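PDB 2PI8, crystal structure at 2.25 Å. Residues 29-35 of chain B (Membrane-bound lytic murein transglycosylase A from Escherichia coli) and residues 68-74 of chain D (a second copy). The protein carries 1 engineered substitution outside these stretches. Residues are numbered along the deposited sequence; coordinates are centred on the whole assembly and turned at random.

Chain B, residues 29-35: AVGAPIN
Chain D, residues 68-74: LRAGGDT

Two backbone carbonyls meet here without a hydrogen between them: V30(B) O lies 3.2 Å from G71(D) O. Both atoms are acceptors, so the approach is close but is not a hydrogen bond. No hydrogen bond or salt bridge joins the two stretches. The contact is therefore one of packing, and it is small, with 194 Å² buried over both sides.

The register is set at one point. The CA atoms of V30(B) and G71(D) are 5.3 Å apart, the nearest such pair. Chain B has no regular helix or strand in this stretch. A29(B) is extended, with phi/psi of -87/149, and V30(B) turns at -83/-18. G31(B) follows at -173/-107. A32(B) is extended again at -139/157, and P33(B) continues at -56/116 with a C-gamma exo ring. I34(B) bends back at -82/-4. N35(B), at -121/48, occupies the N-cap position right before a helix, but its side chain makes no capping bond. Its chi1 is 64° (p) and its chi2 is -21°, and both side-chain polar atoms are hydrogen-bonded elsewhere in the structure.

Chain D enters as the end of a helix that begins earlier in the chain and here covers residues 68-70. L68(D) is at -77/-38, R69(D) at -76/-16 and A70(D) at -91/-50. G71(D) is the first residue to leave helical angles, at -155/-54. G72(D) has a positive phi, at 97/-8. There a CB would be jammed against the carbonyl oxygen of the residue before, which by itself calls for glycine. D73(D) at -69/138 and T74(D) at -69/19 lead the chain on.

G31(B) packs its backbone directly on chain D, with CA 3.8 Å from G71(D) O. A CB on G31(B) would point toward chain D and sit 2.5 Å from that same oxygen, a clash. The lack of a side chain thus lets the two backbones come this close. G71(D) differs: a CB there would point sideways and has room.

V30(B) directs its CB sideways, with chi1 at -71° (m). This CB is 4.3 Å from A70(D) O, a loose packing contact. The CB of A70(D) itself points away from chain B. The CA-to-CB bond of D73(D) points sideways, but the end of its side chain comes nearer, with chi1 at -72° (m) and chi2 at 66°. Its OD1 lies 3.8 Å from V30(B) O, again two oxygens without a bond.

The second patch is made by side chains. The CA-to-CB bond of I34(B) points toward chain D, with chi1 at 75° (p) and chi2 at 157° (t). The CA-to-CB bond of R69(D) points away from chain B, but the end of the side chain comes nearer. Its chi angles are -72° (m), -60° (m), -173° (t) and -81°. I34(B) CD1 lies over one face of the guanidinium, 4.4 Å from R69(D) NH2. A methyl can rest on this flat face without competing for the N-H groups, which point outward in the plane. L68(D), with chi1 -65° (m) and chi2 170° (t), stays out of contact.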

# COMPACT_ATOMS: atom_id res chain seq x y z
N ALA B 29 29.18 -15.30 21.93
CA ALA B 29 28.09 -15.59 21.00
C ALA B 29 27.97 -17.08 20.71
O ALA B 29 28.96 -17.81 20.71
CB ALA B 29 28.30 -14.82 19.71
N VAL B 30 26.74 -17.53 20.45
CA VAL B 30 26.47 -18.93 20.15
C VAL B 30 26.71 -19.27 18.68
O VAL B 30 26.86 -20.44 18.32
CB VAL B 30 25.02 -19.32 20.53
CG1 VAL B 30 24.88 -19.38 22.04
CG2 VAL B 30 24.02 -18.33 19.94
N GLY B 31 26.76 -18.25 17.83
CA GLY B 31 26.98 -18.47 16.41
C GLY B 31 27.17 -17.20 15.61
O GLY B 31 28.20 -16.54 15.70
N ALA B 32 26.15 -16.85 14.81
CA ALA B 32 26.20 -15.65 13.98
C ALA B 32 24.85 -14.91 13.99
O ALA B 32 23.82 -15.50 14.30
CB ALA B 32 26.58 -16.03 12.54
N PRO B 33 24.87 -13.60 13.67
CA PRO B 33 23.66 -12.77 13.64
C PRO B 33 22.59 -13.32 12.70
O PRO B 33 22.79 -13.40 11.49
CB PRO B 33 24.20 -11.43 13.15
CG PRO B 33 25.57 -11.39 13.74
CD PRO B 33 26.07 -12.78 13.44
N ILE B 34 21.45 -13.69 13.28
CA ILE B 34 20.34 -14.25 12.51
C ILE B 34 19.47 -13.18 11.86
O ILE B 34 18.52 -13.50 11.13
CB ILE B 34 19.43 -15.15 13.39
CG1 ILE B 34 18.55 -14.29 14.31
CG2 ILE B 34 20.27 -16.09 14.24
CD1 ILE B 34 17.30 -14.99 14.76
N ASN B 35 19.77 -11.92 12.14
CA ASN B 35 19.01 -10.80 11.58
C ASN B 35 19.89 -9.86 10.75
O ASN B 35 19.83 -8.64 10.92
CB ASN B 35 18.29 -10.04 12.69
CG ASN B 35 19.25 -9.37 13.67
OD1 ASN B 35 20.42 -9.75 13.78
ND2 ASN B 35 18.76 -8.36 14.38
N LEU D 68 19.80 -24.41 14.29
CA LEU D 68 20.13 -23.00 14.20
C LEU D 68 19.94 -22.28 15.53
O LEU D 68 20.73 -21.40 15.89
CB LEU D 68 19.27 -22.31 13.13
CG LEU D 68 19.46 -22.75 11.68
CD1 LEU D 68 18.37 -22.15 10.81
CD2 LEU D 68 20.83 -22.33 11.19
N ARG D 69 18.89 -22.66 16.25
CA ARG D 69 18.57 -22.07 17.55
C ARG D 69 19.47 -22.55 18.69
O ARG D 69 19.50 -21.93 19.75
CB ARG D 69 17.10 -22.32 17.90
CG ARG D 69 16.11 -21.50 17.08
CD ARG D 69 16.34 -20.00 17.28
NE ARG D 69 15.30 -19.20 16.64
CZ ARG D 69 15.27 -18.88 15.35
NH1 ARG D 69 16.24 -19.31 14.54
NH2 ARG D 69 14.29 -18.14 14.86
N ALA D 70 20.18 -23.64 18.46
CA ALA D 70 21.09 -24.20 19.46
C ALA D 70 22.50 -23.63 19.31
O ALA D 70 23.09 -23.17 20.28
CB ALA D 70 21.11 -25.72 19.36
N GLY D 71 23.02 -23.67 18.09
CA GLY D 71 24.35 -23.16 17.83
C GLY D 71 24.52 -22.73 16.38
O GLY D 71 24.93 -21.60 16.11
N GLY D 72 24.21 -23.64 15.46
CA GLY D 72 24.32 -23.33 14.04
C GLY D 72 25.60 -23.80 13.38
O GLY D 72 25.74 -23.71 12.16
N ASP D 73 26.55 -24.30 14.18
CA ASP D 73 27.82 -24.78 13.66
C ASP D 73 27.63 -26.06 12.85
O ASP D 73 26.88 -26.95 13.24
CB ASP D 73 28.82 -25.02 14.80
CG ASP D 73 29.33 -23.73 15.42
OD1 ASP D 73 28.52 -23.00 16.03
OD2 ASP D 73 30.54 -23.45 15.29
N THR D 74 28.34 -26.14 11.72
CA THR D 74 28.26 -27.30 10.83
C THR D 74 28.89 -28.56 11.42
O THR D 74 29.21 -29.51 10.70
CB THR D 74 28.91 -26.99 9.46
OG1 THR D 74 30.25 -26.51 9.66
CG2 THR D 74 28.11 -25.94 8.71